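Local coordinates for protein BauA (Acinetobacter baumannii, PDB 6HCP) that takes up ferric preacinetobactin across the outer membrane, acting as a receptor of the TonB-dependent family, at residues K75-K78 with E82-A85; Q493-A498 with S538-S543. One frame throughout, in Å; residues are numbered along the deposited sequence.

Contact 1: K75-K78 with E82-A85; sequences KQAK and EVIA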
ATOM      1  N   LYS A  75     -16.526 -12.726  -4.602  1.00 28.34           N
ATOM      2  CA  LYS A  75     -15.119 -12.933  -4.225  1.00 25.11           C
ATOM      3  C   LYS A  75     -14.179 -12.764  -5.425  1.00 27.33           C
ATOM      4  O   LYS A  75     -12.941 -12.748  -5.264  1.00 26.68           O
ATOM      5  CB  LYS A  75     -14.950 -14.338  -3.617  1.00 27.21           C
ATOM      6  CG  LYS A  75     -15.777 -14.609  -2.377  1.00 25.40           C
ATOM      7  CD  LYS A  75     -15.485 -13.676  -1.198  1.00 32.75           C
ATOM      8  CE  LYS A  75     -14.106 -13.929  -0.623  1.00 36.16           C
ATOM      9  NZ  LYS A  75     -13.792 -13.072   0.546  1.00 35.90           N
ATOM     10  N   GLN A  76     -14.740 -12.739  -6.641  1.00 25.52           N
ATOM     11  CA  GLN A  76     -13.940 -12.870  -7.885  1.00 29.30           C
ATOM     12  C   GLN A  76     -13.058 -14.133  -7.793  1.00 26.21           C
ATOM     13  O   GLN A  76     -11.883 -14.139  -8.189  1.00 26.11           O
ATOM     14  CB  GLN A  76     -13.105 -11.604  -8.157  1.00 29.30           C
ATOM     15  CG  GLN A  76     -13.910 -10.303  -8.114  1.00 28.04           C
ATOM     16  CD  GLN A  76     -13.171  -9.126  -8.727  1.00 27.19           C
ATOM     17  OE1 GLN A  76     -12.694  -9.184  -9.849  1.00 29.75           O
ATOM     18  NE2 GLN A  76     -12.933  -8.103  -7.925  1.00 28.77           N
ATOM     19  N   ALA A  77     -13.654 -15.222  -7.307  1.00 25.59           N
ATOM     20  CA  ALA A  77     -12.948 -16.470  -7.066  1.00 28.12           C
ATOM     21  C   ALA A  77     -12.457 -17.063  -8.389  1.00 27.76           C
ATOM     22  O   ALA A  77     -13.220 -17.219  -9.359  1.00 28.74           O
ATOM     23  CB  ALA A  77     -13.857 -17.429  -6.328  1.00 28.85           C
ATOM     24  N   LYS A  78     -11.179 -17.423  -8.406  1.00 25.78           N
ATOM     25  CA  LYS A  78     -10.498 -17.933  -9.579  1.00 26.77           C
ATOM     26  C   LYS A  78     -10.401 -19.470  -9.522  1.00 27.65           C
ATOM     27  O   LYS A  78     -10.008 -20.107 -10.490  1.00 28.97           O
ATOM     28  CB  LYS A  78      -9.107 -17.305  -9.651  1.00 31.10           C
ATOM     29  CG  LYS A  78      -9.070 -15.778  -9.726  1.00 36.39           C
ATOM     30  CD  LYS A  78      -9.292 -15.233 -11.131  1.00 33.05           C
ATOM     31  CE  LYS A  78      -9.268 -13.711 -11.232  1.00 29.86           C
ATOM     32  NZ  LYS A  78     -10.465 -13.103 -10.602  1.00 31.19           N
ATOM     33  N   GLU A  82     -10.689 -20.538  -3.362  1.00 25.45           N
ATOM     34  CA  GLU A  82     -11.049 -19.131  -3.119  1.00 28.50           C
ATOM     35  C   GLU A  82     -12.538 -19.000  -2.797  1.00 29.86           C
ATOM     36  O   GLU A  82     -12.952 -17.968  -2.281  1.00 32.25           O
ATOM     37  CB  GLU A  82     -10.683 -18.275  -4.333  1.00 29.22           C
ATOM     38  CG  GLU A  82      -9.187 -18.084  -4.455  1.00 32.73           C
ATOM     39  CD  GLU A  82      -8.711 -17.204  -5.597  1.00 33.75           C
ATOM     40  OE1 GLU A  82      -9.542 -16.517  -6.224  1.00 33.44           O
ATOM     41  OE2 GLU A  82      -7.496 -17.180  -5.818  1.00 35.90           O
ATOM     42  N   VAL A  83     -13.329 -20.048  -3.069  1.00 24.23           N
ATOM     43  CA  VAL A  83     -14.696 -20.092  -2.617  1.00 23.78           C
ATOM     44  C   VAL A  83     -14.778 -20.683  -1.207  1.00 24.33           C
ATOM     45  O   VAL A  83     -15.476 -20.151  -0.348  1.00 28.21           O
ATOM     46  CB  VAL A  83     -15.592 -20.885  -3.590  1.00 25.45           C
ATOM     47  CG1 VAL A  83     -17.028 -20.875  -3.120  1.00 28.29           C
ATOM     48  CG2 VAL A  83     -15.495 -20.365  -5.017  1.00 27.94           C
ATOM     49  N   ILE A  84     -14.219 -21.884  -1.013  1.00 25.78           N
ATOM     50  CA  ILE A  84     -14.591 -22.685   0.168  1.00 24.51           C
ATOM     51  C   ILE A  84     -13.710 -22.374   1.387  1.00 25.31           C
ATOM     52  O   ILE A  84     -14.112 -22.687   2.514  1.00 27.45           O
ATOM     53  CB  ILE A  84     -14.590 -24.193  -0.147  1.00 24.65           C
ATOM     54  CG1 ILE A  84     -13.182 -24.716  -0.446  1.00 23.64           C
ATOM     55  CG2 ILE A  84     -15.577 -24.468  -1.270  1.00 24.93           C
ATOM     56  CD1 ILE A  84     -13.107 -26.233  -0.595  1.00 27.90           C
ATOM     57  N   ALA A  85     -12.511 -21.827   1.188  1.00 24.47           N
ATOM     58  CA  ALA A  85     -11.572 -21.644   2.295  1.00 26.65           C
ATOM     59  C   ALA A  85     -11.697 -20.248   2.919  1.00 27.72           C
ATOM     60  O   ALA A  85     -11.162 -20.011   3.984  1.00 31.39           O
ATOM     61  CB  ALA A  85     -10.151 -21.891   1.844  1.00 26.57           C
TER
HETATM   62  O   HOH W   1     -10.919 -14.738  -4.731  1.00 34.22           O
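The carboxylate of Glu82 reaches back over the turn that ends helix 69-75 and takes hold of its backbone. Lys78 N donates to Glu82 OE1 at 2.9 Å with an N-H...O angle of 158°, meeting the oxygen from above the carboxylate plane. Glu82 gets there with CG anti to its own carbonyl carbon (chi1 -72°) and the chain extended beyond CG. A bound water gives one hydrogen to Glu82 OE1, its oxygen 2.7 Å away, and the other to Lys75 O, which also accepts from Tyr674 OH of the barrel wall. OE1 is thus gripped twice, by an amide and by a water.

Both segments belong to the plug domain, where a Schellman motif closes helix 69-75: Gln76 has positive phi, and the chain then runs through a short loop into helix 81-84. Within that loop the Lys78 side chain, bent at chi2 and chi4, folds back so that its NZ donates to Gln76 O at 3.0 Å. Lys78 NZ lies 5.6 Å from Glu82 OE1, too far for a salt bridge, although its charge may still favour the ionised carboxylate.

The apolar part is small. Ala77 CB, the methyl, lies 3.6 Å from Val83 CG2 and 3.8 Å from Glu82 CB, while Val83 also touches Tyr67 and Val138 of the plug sheet.

Contact 2: Q493-A498 with S538-S543; sequences QAPATA and SYLDPS
Leu540 points its side chain at the loop 493-498, and its two methyls divide the contact between them. The leucine lies near the end of strand 524-541, a strand of the beta-barrel of this TonB-dependent receptor, whereas the loop joins strands 478-489 and 508-520. Leu540 CG stands anti to the backbone N (chi1 -161°), which carries the branched end out from the strand to the type I turn running from Pro495 to Ala498. Leu540 CD1 meets the methyl of Ala498, at 3.8 Å from its CB. Leu540 CD2 faces Thr497 and Pro495: it lies 3.9 Å from Thr497 OG1 and, more loosely, 4.4 Å from Pro495 CG. The threonine side chain runs at about a right angle to the leucine, presenting its hydroxyl oxygen rather than its methyl. The turn itself is closed by the hydrogen bond from Ala498 N to Pro495 O, 3.1 Å long, and Phe552 of the adjacent strand 549-569 touches Pro495 as well.

Beyond Leu540 the chain turns a corner through an Asx turn. There Asp541 OD1 accepts from Ser543 N at 3.0 Å and from Ser543 OG at 2.8 Å, both donors approaching from the same face of the carboxylate.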
ATOM      1  N   GLN A 493       0.045 -51.869  -0.870  1.00 31.98           N
ATOM      2  CA  GLN A 493       0.603 -53.201  -1.164  1.00 29.93           C
ATOM      3  C   GLN A 493       1.982 -53.334  -0.511  1.00 35.17           C
ATOM      4  O   GLN A 493       2.811 -52.434  -0.603  1.00 33.86           O
ATOM      5  CB  GLN A 493       0.701 -53.439  -2.668  1.00 31.30           C
ATOM      6  CG  GLN A 493       1.291 -54.805  -3.020  1.00 30.92           C
ATOM      7  CD  GLN A 493       1.062 -55.156  -4.467  1.00 32.73           C
ATOM      8  OE1 GLN A 493       1.201 -54.315  -5.346  1.00 33.94           O
ATOM      9  NE2 GLN A 493       0.662 -56.392  -4.733  1.00 30.93           N
ATOM     10  N   ALA A 494       2.177 -54.439   0.215  1.00 30.69           N
ATOM     11  CA  ALA A 494       3.426 -54.723   0.892  1.00 29.42           C
ATOM     12  C   ALA A 494       4.521 -54.910  -0.158  1.00 32.02           C
ATOM     13  O   ALA A 494       4.306 -55.567  -1.178  1.00 33.66           O
ATOM     14  CB  ALA A 494       3.270 -55.932   1.773  1.00 30.17           C
ATOM     15  N   PRO A 495       5.706 -54.299   0.030  1.00 35.73           N
ATOM     16  CA  PRO A 495       6.812 -54.481  -0.917  1.00 43.33           C
ATOM     17  C   PRO A 495       7.413 -55.902  -0.889  1.00 34.15           C
ATOM     18  O   PRO A 495       7.193 -56.654   0.073  1.00 34.20           O
ATOM     19  CB  PRO A 495       7.818 -53.413  -0.449  1.00 38.89           C
ATOM     20  CG  PRO A 495       7.582 -53.316   1.044  1.00 42.48           C
ATOM     21  CD  PRO A 495       6.082 -53.502   1.211  1.00 38.49           C
ATOM     22  N   ALA A 496       8.282 -56.197  -1.865  1.00 40.05           N
ATOM     23  CA  ALA A 496       8.949 -57.504  -2.017  1.00 39.40           C
ATOM     24  C   ALA A 496       9.892 -57.807  -0.841  1.00 41.94           C
ATOM     25  O   ALA A 496      10.225 -58.975  -0.606  1.00 42.71           O
ATOM     26  CB  ALA A 496       9.684 -57.544  -3.337  1.00 44.84           C
ATOM     27  N   THR A 497      10.245 -56.776  -0.057  1.00 40.27           N
ATOM     28  CA  THR A 497      11.176 -56.895   1.068  1.00 37.55           C
ATOM     29  C   THR A 497      10.473 -57.320   2.366  1.00 43.57           C
ATOM     30  O   THR A 497      11.139 -57.611   3.363  1.00 37.66           O
ATOM     31  CB  THR A 497      11.899 -55.567   1.308  1.00 46.25           C
ATOM     32  OG1 THR A 497      10.881 -54.582   1.451  1.00 44.36           O
ATOM     33  CG2 THR A 497      12.828 -55.183   0.174  1.00 47.39           C
ATOM     34  N   ALA A 498       9.135 -57.381   2.359  1.00 37.73           N
ATOM     35  CA  ALA A 498       8.370 -57.649   3.589  1.00 33.56           C
ATOM     36  C   ALA A 498       8.261 -59.161   3.843  1.00 29.95           C
ATOM     37  O   ALA A 498       8.479 -59.944   2.945  1.00 39.59           O
ATOM     38  CB  ALA A 498       7.006 -57.013   3.468  1.00 39.63           C
ATOM     39  N   SER A 538      -0.311 -47.339   6.728  1.00 29.41           N
ATOM     40  CA  SER A 538       0.392 -48.617   6.616  1.00 31.25           C
ATOM     41  C   SER A 538       1.898 -48.355   6.512  1.00 38.15           C
ATOM     42  O   SER A 538       2.292 -47.363   5.947  1.00 32.90           O
ATOM     43  CB  SER A 538      -0.124 -49.382   5.433  1.00 33.50           C
ATOM     44  OG  SER A 538      -1.489 -49.757   5.608  1.00 30.90           O
ATOM     45  N   TYR A 539       2.715 -49.269   7.042  1.00 32.81           N
ATOM     46  CA  TYR A 539       4.166 -49.152   6.932  1.00 40.60           C
ATOM     47  C   TYR A 539       4.836 -50.505   7.222  1.00 40.67           C
ATOM     48  O   TYR A 539       4.233 -51.403   7.793  1.00 33.28           O
ATOM     49  CB  TYR A 539       4.663 -48.066   7.889  1.00 33.58           C
ATOM     50  CG  TYR A 539       4.263 -48.280   9.321  1.00 35.19           C
ATOM     51  CD1 TYR A 539       5.001 -49.126  10.126  1.00 37.54           C
ATOM     52  CD2 TYR A 539       3.204 -47.607   9.905  1.00 47.95           C
ATOM     53  CE1 TYR A 539       4.624 -49.414  11.422  1.00 45.57           C
ATOM     54  CE2 TYR A 539       2.839 -47.848  11.222  1.00 49.90           C
ATOM     55  CZ  TYR A 539       3.540 -48.768  11.978  1.00 49.03           C
ATOM     56  OH  TYR A 539       3.217 -49.066  13.273  1.00 56.95           O
ATOM     57  N   LEU A 540       6.127 -50.580   6.901  1.00 37.42           N
ATOM     58  CA  LEU A 540       6.989 -51.722   7.187  1.00 41.16           C
ATOM     59  C   LEU A 540       7.502 -51.625   8.623  1.00 43.24           C
ATOM     60  O   LEU A 540       8.117 -50.636   8.976  1.00 49.44           O
ATOM     61  CB  LEU A 540       8.123 -51.666   6.162  1.00 44.19           C
ATOM     62  CG  LEU A 540       8.913 -52.949   5.935  1.00 51.67           C
ATOM     63  CD1 LEU A 540       7.988 -54.133   5.667  1.00 43.11           C
ATOM     64  CD2 LEU A 540       9.893 -52.766   4.778  1.00 52.12           C
ATOM     65  N   ASP A 541       7.097 -52.574   9.481  1.00 40.60           N
ATOM     66  CA  ASP A 541       7.405 -52.595  10.905  1.00 42.28           C
ATOM     67  C   ASP A 541       8.599 -53.520  11.196  1.00 58.89           C
ATOM     68  O   ASP A 541       8.452 -54.741  11.252  1.00 44.29           O
ATOM     69  CB  ASP A 541       6.169 -53.013  11.707  1.00 43.33           C
ATOM     70  CG  ASP A 541       6.355 -52.952  13.216  1.00 57.63           C
ATOM     71  OD1 ASP A 541       7.476 -52.613  13.653  1.00 56.09           O
ATOM     72  OD2 ASP A 541       5.413 -53.333  13.942  1.00 53.22           O
ATOM     73  N   PRO A 542       9.789 -52.978  11.554  1.00 60.20           N
ATOM     74  CA  PRO A 542      10.961 -53.824  11.797  1.00 55.19           C
ATOM     75  C   PRO A 542      10.931 -54.557  13.149  1.00 50.33           C
ATOM     76  O   PRO A 542      11.706 -55.492  13.356  1.00 62.33           O
ATOM     77  CB  PRO A 542      12.142 -52.843  11.705  1.00 53.64           C
ATOM     78  CG  PRO A 542      11.541 -51.504  12.058  1.00 56.12           C
ATOM     79  CD  PRO A 542      10.129 -51.547  11.511  1.00 58.41           C
ATOM     80  N   SER A 543       9.979 -54.198  14.014  1.00 43.03           N
ATOM     81  CA  SER A 543       9.823 -54.834  15.316  1.00 51.41           C
ATOM     82  C   SER A 543       9.004 -56.134  15.207  1.00 54.71           C
ATOM     83  O   SER A 543       8.942 -56.912  16.154  1.00 53.17           O
ATOM     84  CB  SER A 543       9.198 -53.887  16.305  1.00 55.04           C
ATOM     85  OG  SER A 543       7.791 -53.812  16.124  1.00 64.99           O
TER

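The two contacts come in series along the chain, contact 1 closing in the plug long before contact 2 opens in the barrel. Their centres are about 42 Å apart and their nearest atoms about 26 Å, so they do not touch. Contact 1 is local and buried, its centre about 12 Å from that of the chain, and joins the end of helix 69-75 to helix 81-84 beside barrel strand 697-705. The centre of contact 2 lies about 31 Å from that of the chain, and here a loop is brought against a strand some 40 residues further on. Together they sample both parts of a TonB-dependent receptor: the plug held within the barrel, and a peripheral loop of the barrel itself.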